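Local coordinates for protein flavodoxin (Bacteroides uniformis, PDB 4J8P) that binds flavin mononucleotide and probably takes part in electron transfer as a flavodoxin-like protein, at residues I83-P88 with N99-S104; N92-I97 with K128-N133; G105-K110 with P135-G140; T8-F13 with R21-V26. All coordinates share one frame; numbering follows the deposited sequence. Where two conformers were deposited one is given.

Contact 1 of 4, residues I83-P88 with N99-S104; sequences IYIGFP and NTFIES. With FMN (flavin mononucleotide), chain B.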
# COMPACT_ATOMS: atom_id res chain seq x y z
N ILE A 83 -5.38 -9.98 -0.41
CA ILE A 83 -5.38 -8.53 -0.37
C ILE A 83 -4.07 -8.00 -0.89
O ILE A 83 -3.01 -8.30 -0.32
CB ILE A 83 -5.65 -7.98 1.06
CG1 ILE A 83 -7.02 -8.53 1.60
CG2 ILE A 83 -5.60 -6.40 1.04
CD1 ILE A 83 -7.38 -8.07 2.98
N TYR A 84 -4.14 -7.22 -1.96
CA TYR A 84 -2.95 -6.51 -2.45
C TYR A 84 -2.92 -5.15 -1.76
O TYR A 84 -3.99 -4.55 -1.58
CB TYR A 84 -3.02 -6.30 -3.95
CG TYR A 84 -2.86 -7.54 -4.78
CD1 TYR A 84 -3.91 -8.44 -4.93
CD2 TYR A 84 -1.65 -7.82 -5.43
CE1 TYR A 84 -3.75 -9.61 -5.68
CE2 TYR A 84 -1.50 -8.96 -6.20
CZ TYR A 84 -2.55 -9.85 -6.32
OH TYR A 84 -2.41 -11.01 -7.07
N ILE A 85 -1.73 -4.67 -1.31
CA ILE A 85 -1.63 -3.36 -0.66
C ILE A 85 -0.59 -2.58 -1.40
O ILE A 85 0.58 -2.98 -1.42
CB ILE A 85 -1.28 -3.48 0.85
CG1 ILE A 85 -2.35 -4.33 1.58
CG2 ILE A 85 -1.17 -2.06 1.47
CD1 ILE A 85 -2.07 -4.47 3.07
N GLY A 86 -1.00 -1.50 -2.06
CA GLY A 86 -0.08 -0.70 -2.85
C GLY A 86 0.24 0.64 -2.23
O GLY A 86 -0.62 1.24 -1.58
N PHE A 87 1.45 1.11 -2.47
CA PHE A 87 1.85 2.42 -1.93
C PHE A 87 3.05 2.99 -2.64
O PHE A 87 3.84 2.25 -3.19
CB PHE A 87 2.23 2.28 -0.42
CG PHE A 87 3.09 1.06 -0.12
CD1 PHE A 87 2.51 -0.16 0.20
CD2 PHE A 87 4.49 1.16 -0.16
CE1 PHE A 87 3.30 -1.30 0.44
CE2 PHE A 87 5.29 0.02 0.05
CZ PHE A 87 4.68 -1.20 0.38
N PRO A 88 3.23 4.32 -2.57
CA PRO A 88 4.53 4.87 -2.99
C PRO A 88 5.61 4.56 -1.97
O PRO A 88 5.30 4.45 -0.79
CB PRO A 88 4.29 6.37 -3.00
CG PRO A 88 3.21 6.60 -1.92
CD PRO A 88 2.33 5.35 -1.96
N ASN A 99 0.55 1.33 7.76
CA ASN A 99 0.50 0.72 9.10
C ASN A 99 -0.89 0.98 9.72
O ASN A 99 -1.47 0.07 10.32
CB ASN A 99 1.60 1.27 9.99
CG ASN A 99 2.97 1.00 9.41
OD1 ASN A 99 3.53 1.86 8.74
ND2 ASN A 99 3.52 -0.18 9.69
N THR A 100 -1.43 2.21 9.58
CA THR A 100 -2.76 2.45 10.14
C THR A 100 -3.78 1.49 9.53
O THR A 100 -4.59 0.91 10.26
CB THR A 100 -3.20 3.90 9.87
OG1 THR A 100 -2.17 4.77 10.31
CG2 THR A 100 -4.52 4.24 10.64
N PHE A 101 -3.73 1.33 8.20
CA PHE A 101 -4.65 0.46 7.48
C PHE A 101 -4.55 -0.99 8.00
O PHE A 101 -5.57 -1.59 8.35
CB PHE A 101 -4.35 0.55 5.98
CG PHE A 101 -5.14 -0.39 5.13
CD1 PHE A 101 -6.51 -0.19 4.93
CD2 PHE A 101 -4.55 -1.51 4.57
CE1 PHE A 101 -7.26 -1.09 4.15
CE2 PHE A 101 -5.29 -2.39 3.76
CZ PHE A 101 -6.63 -2.17 3.56
N ILE A 102 -3.34 -1.56 8.04
CA ILE A 102 -3.16 -2.96 8.48
C ILE A 102 -3.64 -3.12 9.94
O ILE A 102 -4.21 -4.15 10.29
CB ILE A 102 -1.67 -3.37 8.31
CG1 ILE A 102 -1.34 -3.41 6.81
CG2 ILE A 102 -1.35 -4.71 9.01
CD1 ILE A 102 0.21 -3.52 6.51
N GLU A 103 -3.41 -2.09 10.75
CA GLU A 103 -3.79 -2.14 12.17
C GLU A 103 -5.27 -1.82 12.38
O GLU A 103 -5.72 -1.80 13.52
CB GLU A 103 -2.91 -1.20 12.98
CG GLU A 103 -1.48 -1.74 13.02
CD GLU A 103 -0.44 -0.80 13.61
OE1 GLU A 103 -0.84 0.20 14.25
OE2 GLU A 103 0.77 -1.08 13.44
N SER A 104 -6.04 -1.58 11.29
CA SER A 104 -7.46 -1.23 11.44
C SER A 104 -8.43 -2.32 10.94
O SER A 104 -9.65 -2.11 10.93
CB SER A 104 -7.74 0.08 10.72
OG SER A 104 -6.99 1.12 11.35
N1 FMN B . 11.20 7.43 -4.22
C2 FMN B . 12.26 6.57 -4.06
O2 FMN B . 12.80 6.01 -5.02
N3 FMN B . 12.81 6.37 -2.79
C4 FMN B . 12.40 7.01 -1.63
O4 FMN B . 12.92 6.71 -0.55
C4A FMN B . 11.34 7.99 -1.82
N5 FMN B . 10.98 8.74 -0.80
C5A FMN B . 9.96 9.67 -0.99
C6 FMN B . 9.53 10.43 0.11
C7 FMN B . 8.45 11.30 0.01
C7M FMN B . 7.95 11.98 1.25
C8 FMN B . 7.80 11.45 -1.23
C8M FMN B . 6.59 12.33 -1.38
C9 FMN B . 8.24 10.72 -2.33
C9A FMN B . 9.31 9.82 -2.23
N10 FMN B . 9.75 9.01 -3.33
C10 FMN B . 10.76 8.11 -3.16
C1' FMN B . 9.06 9.15 -4.63
C2' FMN B . 7.78 8.33 -4.72
O2' FMN B . 7.93 7.01 -4.21
C3' FMN B . 7.24 8.22 -6.15
O3' FMN B . 7.24 9.51 -6.77
C4' FMN B . 5.85 7.57 -6.19
O4' FMN B . 5.65 7.02 -7.49
C5' FMN B . 4.76 8.59 -5.89
O5' FMN B . 3.54 7.85 -5.88
P FMN B . 2.11 8.46 -5.70
O1P FMN B . 1.92 9.18 -4.41
O2P FMN B . 1.20 7.27 -5.85
O3P FMN B . 1.88 9.39 -6.90

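Contact 2 of 4, residues N92-I97 with K128-N133; sequences NLAPRI and KELQTN. With FMN (flavin mononucleotide), chain B.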
# COMPACT_ATOMS: atom_id res chain seq x y z
N ASN A 92 12.33 4.79 1.57
CA ASN A 92 12.64 3.35 1.61
C ASN A 92 11.65 2.56 2.46
O ASN A 92 11.93 1.40 2.83
CB ASN A 92 14.07 3.14 2.13
CG ASN A 92 14.69 1.83 1.72
OD1 ASN A 92 14.29 1.20 0.74
ND2 ASN A 92 15.68 1.38 2.47
N LEU A 93 10.46 3.13 2.75
CA LEU A 93 9.47 2.49 3.59
C LEU A 93 8.08 2.66 3.01
O LEU A 93 7.85 3.52 2.16
CB LEU A 93 9.49 3.13 4.99
CG LEU A 93 10.73 2.84 5.85
CD1 LEU A 93 10.86 3.87 6.98
CD2 LEU A 93 10.67 1.44 6.43
N ALA A 94 7.13 1.90 3.56
CA ALA A 94 5.75 2.18 3.27
C ALA A 94 5.36 3.45 4.03
O ALA A 94 5.74 3.60 5.21
CB ALA A 94 4.88 1.01 3.74
N PRO A 95 4.59 4.33 3.41
CA PRO A 95 4.03 5.47 4.19
C PRO A 95 3.30 4.95 5.43
O PRO A 95 2.70 3.86 5.42
CB PRO A 95 3.07 6.14 3.20
CG PRO A 95 3.67 5.78 1.81
CD PRO A 95 4.05 4.30 2.03
N ARG A 96 3.34 5.73 6.53
CA ARG A 96 2.75 5.25 7.80
C ARG A 96 1.25 4.96 7.74
O ARG A 96 0.76 4.17 8.56
CB ARG A 96 3.02 6.24 8.94
CG ARG A 96 4.51 6.60 9.08
CD ARG A 96 5.41 5.38 9.26
NE ARG A 96 6.78 5.79 9.61
CZ ARG A 96 7.83 4.97 9.68
NH1 ARG A 96 7.69 3.67 9.38
NH2 ARG A 96 9.01 5.43 10.08
N ILE A 97 0.52 5.56 6.80
CA ILE A 97 -0.92 5.26 6.69
C ILE A 97 -1.11 3.77 6.35
O ILE A 97 -2.16 3.21 6.63
CB ILE A 97 -1.61 6.19 5.69
CG1 ILE A 97 -3.13 6.08 5.86
CG2 ILE A 97 -1.13 5.92 4.23
CD1 ILE A 97 -3.88 7.04 5.02
N LYS A 128 10.26 -5.79 3.68
CA LYS A 128 10.81 -6.49 4.84
C LYS A 128 10.31 -5.88 6.16
O LYS A 128 10.00 -6.62 7.10
CB LYS A 128 12.34 -6.44 4.78
CG LYS A 128 13.00 -7.44 5.76
CD LYS A 128 12.62 -8.94 5.51
CE LYS A 128 12.81 -9.43 4.09
NZ LYS A 128 12.20 -10.79 3.88
N GLU A 129 10.25 -4.54 6.24
CA GLU A 129 9.75 -3.92 7.47
C GLU A 129 8.29 -4.31 7.72
O GLU A 129 7.94 -4.58 8.87
CB GLU A 129 9.91 -2.40 7.42
CG GLU A 129 11.36 -1.98 7.59
CD GLU A 129 11.81 -1.82 9.03
OE1 GLU A 129 10.99 -2.00 9.96
OE2 GLU A 129 12.99 -1.46 9.23
N LEU A 130 7.45 -4.38 6.66
CA LEU A 130 6.06 -4.80 6.88
C LEU A 130 6.01 -6.25 7.37
O LEU A 130 5.23 -6.56 8.29
CB LEU A 130 5.24 -4.65 5.60
CG LEU A 130 4.91 -3.21 5.16
CD1 LEU A 130 4.25 -3.26 3.77
CD2 LEU A 130 3.92 -2.53 6.13
N GLN A 131 6.80 -7.15 6.74
CA GLN A 131 6.77 -8.55 7.18
C GLN A 131 7.19 -8.67 8.65
O GLN A 131 6.62 -9.48 9.39
CB GLN A 131 7.75 -9.37 6.33
CG GLN A 131 7.33 -9.48 4.85
CD GLN A 131 8.45 -10.09 4.02
OE1 GLN A 131 9.54 -10.38 4.54
NE2 GLN A 131 8.20 -10.35 2.75
N THR A 132 8.24 -7.94 9.03
CA THR A 132 8.81 -8.03 10.39
C THR A 132 7.82 -7.45 11.43
O THR A 132 7.70 -7.98 12.54
CB THR A 132 10.19 -7.31 10.41
OG1 THR A 132 11.04 -7.89 9.40
CG2 THR A 132 10.91 -7.42 11.79
N ASN A 133 7.11 -6.38 11.06
CA ASN A 133 6.18 -5.77 12.02
C ASN A 133 4.89 -6.54 12.15
O ASN A 133 4.24 -6.46 13.21
CB ASN A 133 5.88 -4.34 11.61
CG ASN A 133 5.46 -3.54 12.82
OD1 ASN A 133 6.18 -3.47 13.82
ND2 ASN A 133 4.25 -3.04 12.81
N1 FMN B . 11.20 7.43 -4.22
C2 FMN B . 12.26 6.57 -4.06
O2 FMN B . 12.80 6.01 -5.02
N3 FMN B . 12.81 6.37 -2.79
C4 FMN B . 12.40 7.01 -1.63
O4 FMN B . 12.92 6.71 -0.55
C4A FMN B . 11.34 7.99 -1.82
N5 FMN B . 10.98 8.74 -0.80
C5A FMN B . 9.96 9.67 -0.99
C6 FMN B . 9.53 10.43 0.11
C7 FMN B . 8.45 11.30 0.01
C7M FMN B . 7.95 11.98 1.25
C8 FMN B . 7.80 11.45 -1.23
C8M FMN B . 6.59 12.33 -1.38
C9 FMN B . 8.24 10.72 -2.33
C9A FMN B . 9.31 9.82 -2.23
N10 FMN B . 9.75 9.01 -3.33
C10 FMN B . 10.76 8.11 -3.16
C1' FMN B . 9.06 9.15 -4.63
C2' FMN B . 7.78 8.33 -4.72
O2' FMN B . 7.93 7.01 -4.21
C3' FMN B . 7.24 8.22 -6.15
O3' FMN B . 7.24 9.51 -6.77
C4' FMN B . 5.85 7.57 -6.19
O4' FMN B . 5.65 7.02 -7.49
C5' FMN B . 4.76 8.59 -5.89
O5' FMN B . 3.54 7.85 -5.88
P FMN B . 2.11 8.46 -5.70
O1P FMN B . 1.92 9.18 -4.41
O2P FMN B . 1.20 7.27 -5.85
O3P FMN B . 1.88 9.39 -6.90

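Contact 3 of 4, residues G105-K110 with P135-G140; sequences GDFAGK and PGINWG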
# COMPACT_ATOMS: atom_id res chain seq x y z
N GLY A 105 -7.88 -3.47 10.56
CA GLY A 105 -8.69 -4.60 10.10
C GLY A 105 -8.08 -5.92 10.51
O GLY A 105 -6.95 -5.96 11.02
N ASP A 106 -8.84 -7.01 10.28
CA ASP A 106 -8.42 -8.37 10.61
C ASP A 106 -7.91 -9.03 9.34
O ASP A 106 -8.70 -9.37 8.46
CB ASP A 106 -9.59 -9.17 11.23
CG ASP A 106 -9.26 -10.60 11.66
OD1 ASP A 106 -8.07 -11.01 11.52
OD2 ASP A 106 -10.15 -11.28 12.19
N PHE A 107 -6.58 -9.16 9.22
CA PHE A 107 -5.91 -9.73 8.04
C PHE A 107 -5.59 -11.25 8.22
O PHE A 107 -4.94 -11.84 7.35
CB PHE A 107 -4.66 -8.91 7.69
CG PHE A 107 -5.01 -7.53 7.19
CD1 PHE A 107 -5.35 -6.51 8.07
CD2 PHE A 107 -5.07 -7.26 5.82
CE1 PHE A 107 -5.75 -5.25 7.59
CE2 PHE A 107 -5.40 -5.99 5.35
CZ PHE A 107 -5.76 -5.00 6.23
N ALA A 108 -6.13 -11.91 9.27
CA ALA A 108 -5.91 -13.34 9.51
C ALA A 108 -6.55 -14.20 8.44
O ALA A 108 -7.66 -13.90 7.98
CB ALA A 108 -6.44 -13.75 10.88
N GLY A 109 -5.85 -15.27 8.05
CA GLY A 109 -6.33 -16.21 7.04
C GLY A 109 -6.33 -15.65 5.63
O GLY A 109 -7.10 -16.11 4.77
N LYS A 110 -5.51 -14.61 5.39
CA LYS A 110 -5.43 -13.96 4.09
C LYS A 110 -4.02 -13.83 3.58
O LYS A 110 -3.08 -13.61 4.36
CB LYS A 110 -6.05 -12.54 4.16
CG LYS A 110 -7.46 -12.54 4.76
CD LYS A 110 -8.07 -11.16 4.73
CE LYS A 110 -9.27 -11.05 5.63
NZ LYS A 110 -10.34 -12.06 5.35
N PRO A 135 4.16 -10.26 11.68
CA PRO A 135 4.57 -11.64 11.37
C PRO A 135 3.42 -12.66 11.35
O PRO A 135 3.66 -13.80 10.97
CB PRO A 135 5.58 -11.96 12.49
CG PRO A 135 5.18 -11.10 13.63
CD PRO A 135 4.66 -9.83 13.01
N GLY A 136 2.22 -12.23 11.74
CA GLY A 136 1.04 -13.08 11.73
C GLY A 136 0.35 -13.11 10.38
O GLY A 136 -0.57 -13.91 10.18
N ILE A 137 0.75 -12.23 9.46
CA ILE A 137 0.10 -12.17 8.15
C ILE A 137 0.83 -13.10 7.16
O ILE A 137 2.05 -13.24 7.23
CB ILE A 137 0.12 -10.70 7.68
CG1 ILE A 137 -0.96 -9.93 8.47
CG2 ILE A 137 -0.08 -10.56 6.17
CD1 ILE A 137 -0.96 -8.41 8.18
N ASN A 138 0.06 -13.71 6.25
CA ASN A 138 0.64 -14.61 5.23
C ASN A 138 1.14 -13.75 4.08
O ASN A 138 0.48 -13.63 3.05
CB ASN A 138 -0.40 -15.62 4.75
CG ASN A 138 -1.02 -16.44 5.86
OD1 ASN A 138 -0.38 -16.73 6.88
ND2 ASN A 138 -2.24 -16.94 5.63
N TRP A 139 2.33 -13.17 4.25
CA TRP A 139 2.89 -12.31 3.22
C TRP A 139 3.26 -13.08 1.96
O TRP A 139 3.98 -14.10 2.03
CB TRP A 139 4.15 -11.59 3.75
CG TRP A 139 3.81 -10.60 4.82
CD1 TRP A 139 3.90 -10.77 6.17
CD2 TRP A 139 3.24 -9.30 4.61
NE1 TRP A 139 3.45 -9.64 6.82
CE2 TRP A 139 3.01 -8.73 5.89
CE3 TRP A 139 2.89 -8.56 3.47
CZ2 TRP A 139 2.52 -7.43 6.06
CZ3 TRP A 139 2.37 -7.29 3.63
CH2 TRP A 139 2.16 -6.74 4.92
N GLY A 140 2.80 -12.54 0.81
CA GLY A 140 3.18 -13.03 -0.52
C GLY A 140 4.26 -12.09 -1.06
O GLY A 140 4.31 -10.90 -0.70
O HOH W 1 -2.82 -13.38 6.85
O HOH W 2 -3.00 -15.59 8.92

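Contact 4 of 4, residues T8-F13 with R21-V26; sequences TLVAYF and RAAKLV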
# COMPACT_ATOMS: atom_id res chain seq x y z
N THR A 8 -10.85 -11.00 -3.99
CA THR A 8 -9.56 -10.29 -3.95
C THR A 8 -9.81 -8.80 -3.81
O THR A 8 -10.67 -8.22 -4.47
CB THR A 8 -8.71 -10.62 -5.20
OG1 THR A 8 -8.44 -12.03 -5.22
CG2 THR A 8 -7.39 -9.82 -5.25
N LEU A 9 -9.04 -8.19 -2.89
CA LEU A 9 -9.10 -6.75 -2.65
C LEU A 9 -7.82 -6.14 -3.15
O LEU A 9 -6.76 -6.69 -2.86
CB LEU A 9 -9.26 -6.47 -1.13
CG LEU A 9 -9.35 -4.97 -0.73
CD1 LEU A 9 -10.63 -4.34 -1.31
CD2 LEU A 9 -9.35 -4.80 0.80
N VAL A 10 -7.88 -5.00 -3.89
CA VAL A 10 -6.66 -4.27 -4.25
C VAL A 10 -6.79 -2.94 -3.54
O VAL A 10 -7.55 -2.08 -3.99
CB VAL A 10 -6.42 -4.14 -5.77
CG1 VAL A 10 -5.21 -3.26 -6.08
CG2 VAL A 10 -6.28 -5.52 -6.40
N ALA A 11 -6.12 -2.82 -2.38
CA ALA A 11 -6.12 -1.61 -1.57
C ALA A 11 -4.88 -0.80 -1.89
O ALA A 11 -3.81 -1.39 -2.12
CB ALA A 11 -6.15 -1.98 -0.10
N TYR A 12 -5.00 0.52 -1.95
CA TYR A 12 -3.80 1.31 -2.26
C TYR A 12 -3.87 2.68 -1.65
O TYR A 12 -4.97 3.23 -1.49
CB TYR A 12 -3.62 1.46 -3.80
CG TYR A 12 -4.60 2.43 -4.39
CD1 TYR A 12 -5.89 2.02 -4.71
CD2 TYR A 12 -4.27 3.77 -4.56
CE1 TYR A 12 -6.84 2.94 -5.16
CE2 TYR A 12 -5.21 4.69 -5.00
CZ TYR A 12 -6.48 4.26 -5.33
OH TYR A 12 -7.42 5.12 -5.82
N PHE A 13 -2.68 3.24 -1.37
CA PHE A 13 -2.56 4.64 -0.99
C PHE A 13 -1.80 5.36 -2.12
O PHE A 13 -0.79 4.83 -2.63
CB PHE A 13 -1.84 4.79 0.36
CG PHE A 13 -1.36 6.19 0.65
CD1 PHE A 13 -2.27 7.22 0.91
CD2 PHE A 13 0.00 6.48 0.69
CE1 PHE A 13 -1.81 8.53 1.14
CE2 PHE A 13 0.46 7.78 0.95
CZ PHE A 13 -0.45 8.79 1.19
N ARG A 21 -2.79 4.60 -10.39
CA ARG A 21 -2.87 4.06 -11.75
C ARG A 21 -2.31 2.63 -11.81
O ARG A 21 -2.88 1.76 -12.50
CB ARG A 21 -2.16 5.01 -12.72
CG ARG A 21 -3.07 6.20 -12.97
CD ARG A 21 -2.39 7.43 -13.50
NE ARG A 21 -3.42 8.46 -13.71
CZ ARG A 21 -3.91 9.27 -12.78
NH1 ARG A 21 -3.44 9.23 -11.53
NH2 ARG A 21 -4.86 10.14 -13.08
N ALA A 22 -1.21 2.36 -11.06
CA ALA A 22 -0.70 1.00 -11.01
C ALA A 22 -1.73 0.07 -10.35
O ALA A 22 -1.96 -1.03 -10.84
CB ALA A 22 0.62 0.96 -10.26
N ALA A 23 -2.39 0.54 -9.26
CA ALA A 23 -3.39 -0.27 -8.57
C ALA A 23 -4.60 -0.56 -9.44
O ALA A 23 -5.16 -1.66 -9.36
CB ALA A 23 -3.83 0.42 -7.29
N LYS A 24 -5.01 0.39 -10.31
CA LYS A 24 -6.12 0.15 -11.22
C LYS A 24 -5.76 -1.02 -12.13
O LYS A 24 -6.59 -1.91 -12.34
CB LYS A 24 -6.45 1.42 -12.06
CG LYS A 24 -7.73 1.34 -12.92
CD LYS A 24 -7.57 0.55 -14.25
CE LYS A 24 -8.66 0.78 -15.27
NZ LYS A 24 -9.91 0.03 -14.98
N LEU A 25 -4.51 -1.01 -12.67
CA LEU A 25 -4.06 -2.08 -13.54
C LEU A 25 -4.04 -3.43 -12.80
O LEU A 25 -4.44 -4.45 -13.37
CB LEU A 25 -2.68 -1.75 -14.11
CG LEU A 25 -2.69 -0.58 -15.10
CD1 LEU A 25 -1.28 -0.13 -15.38
CD2 LEU A 25 -3.42 -1.00 -16.41
N VAL A 26 -3.57 -3.43 -11.52
CA VAL A 26 -3.56 -4.66 -10.73
C VAL A 26 -4.99 -5.17 -10.49
O VAL A 26 -5.25 -6.36 -10.72
CB VAL A 26 -2.82 -4.45 -9.38
CG1 VAL A 26 -2.93 -5.68 -8.47
CG2 VAL A 26 -1.36 -4.08 -9.63

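Contact 1 of 4, residues I83-P88 with N99-S104
In the first half of a beta-alpha-beta unit, strand 80-88 followed by helix 96-102, the two segments meet through Ile-85, set against Phe-101 and Ile-102. Ile-85 has CG1 anti to its carbonyl carbon (chi1 -58°) and an extended second torsion, which carries CD1 away from the sheet and up to the helix. That methyl arrives at the edge of the Phe-101 ring, near the ring plane, with CD1 of Ile-85 3.9 Å from CE2 of Phe-101. It also rests against Ile-102, whose CG1 is 4.0 Å from Ile-85 CD1; the two isoleucine side chains cross obliquely. The phenyl ring is brought down to the strand because Phe-101 CG lies anti to its backbone N (chi1 175°). No polar bond spans this buried interface, so the strand and the helix meet through hydrocarbon alone.

Beyond the pair, Phe-101 meets the ring of Phe-107 with their planes at about 70°, and Ile-102 also touches Leu-130 of the next helix. At the end of helix 96-102 the hydroxyl of Ser-104 turns back on the chain: OG donates to the carbonyl O of Thr-100 over 2.6 Å, from above the carbonyl plane.

At the far end of the strand Pro-88 touches the cofactor, its CB 3.3 Å from O5' of the flavin mononucleotide and its CG 3.8 Å from the phosphate oxygen O1P. A central parallel strand backed by a helix, with its C-terminal end at the ribityl phosphate, is characteristic of the flavodoxin fold.

Contact 2 of 4, residues N92-I97 with K128-N133
Lys-128 O, one residue before the Glu-129 that packs on Leu-93, accepts two hydrogen bonds from Thr-132. The helical bond from Thr-132 N measures 2.9 Å to Lys-128 O, while Thr-132 OG1 donates to the same oxygen over 2.8 Å, and the two come from opposite faces of the carbonyl plane. On the outer side of this helix Lys-128 bends so that NZ reaches OE1 of Gln-131 at 2.8 Å, in the carbonyl plane and on a lone pair.

The touch between the segments is apolar. Leu-93 sends its CD2 methyl to the aliphatic part of Glu-129, 3.7 Å from Glu-129 CG and a little farther from its CB. Glu-129 is bent at its second torsion (chi2 -86°), so CH2 groups form the surface that the leucine meets and the carboxylate lies beyond them. Deeper in, the Ala-94 CB methyl faces Leu-130 CD1 at 4.3 Å, a looser apposition. One residue before Leu-93, Asn-92 N donates to O4 of the flavin over 2.9 Å with an N-H...O angle of 132°, while its carbonyl O takes a bond from Asn-125 ND2.

This loop, running from the flavin into helix 96-102, lies against helix 124-133. Beneath them Phe-87 of strand 80-88 touches both Ala-94 and Leu-130, and Leu-130 reaches on to Ile-98 of helix 96-102 and to Trp-139 of strand 138-144.

Contact 3 of 4, residues G105-K110 with P135-G140
Gly-136 meets Gly-109 through a water: its O accepts from the water at 3.2 Å, and Gly-109 N donates to the same water over 3.0 Å. Next, Ile-137 makes the apolar touch, its CD1 3.8 Å from Phe-107 CB; an extended side chain (chi2 175°) takes that methyl across to the other segment. The CG2 branch of Ile-137 instead lies over one face of the Trp-139 ring, offset toward the rim.

Asn-138 sits at the centre of an inverse gamma turn, closed by a weak bond from Trp-139 N to Ile-137 O. Its N donates to a second water over 3.0 Å, and that water donates to both Phe-107 O, at 2.7 Å, and Lys-110 O. Asn-138 CB also packs against Lys-110 O at 3.4 Å. Trp-139 starts off away from the 105-110 loop, and its NE1 donates to Tyr-134 O.

On the other side, a type II turn from Phe-107 to Lys-110 presents these carbonyls, and the water held by Phe-107 O and Lys-110 O ties the loop before strand 111-117 to the start of strand 138-144. Asn-138 already bonds Val-112 through the backbone, at the outer edge of the parallel sheet of the flavodoxin-like fold.

Contact 4 of 4, residues T8-F13 with R21-V26
The ring of Tyr-12 stacks on Phe-34 of the neighbouring strand and is met obliquely by the methyl of Ala-23, its CB 3.6 Å from Tyr-12 CG. The same methyl also touches CB and CD1 of the tyrosine, so it fits in at the root of the ring. Tyr-12 CG lies between its backbone N and carbonyl carbon (chi1 74°), and this brings the base of the ring against the Ala-23 methyl, where the small side chain lets helix and strand come close: the CA atoms of Tyr-12 and Ala-23 are 6.5 Å apart.

Strand 8-12 and helix 21-26 run antiparallel, their directions 175° apart and their axes 8.6 Å from each other. This is the opening beta-alpha leg of the beta-alpha-beta unit that goes on to strand 33-36, and the loop linking the two elements contributes to the flavin mononucleotide site, as the phosphate loop does in flavodoxins.

Two residues back along the strand, Val-10 spreads its two methyls over the helix. CG1, anti to the backbone N, packs 3.6 Å from the carbonyl O of Ala-23 and is 4.1 Å from Ala-23 CB. CG2 rests against Val-26 CG1 at 3.9 Å, a methyl that Val-10 CG1 also approaches, the two valines passing at a slant. Val-10 also touches Ala-27 and Val-30 farther along the helix, while Val-26 packs on Leu-145.

Contacts 1 and 4 are the core: each sets one helix on a strand by apolar side-chain packing, with no hydrogen bond between strand and helix, and their strands are sheet neighbours, with Tyr-84 N near Leu-9 O and Gly-86 N near Ala-11 O at probable hydrogen-bonding distance. Contacts 2 and 3 are only partly buried; contact 2 is apolar across the segments, its polar bonds being within one helix or to the flavin, while contact 3 adds two bridging waters. Contact 2 shares helix 96-102 with contact 1, and both reach the flavin. Contact 3 lies by the edge strand, about 18 Å centre to centre from contact 4, yet it meets contact 1 through Lys-110 on Ile-83.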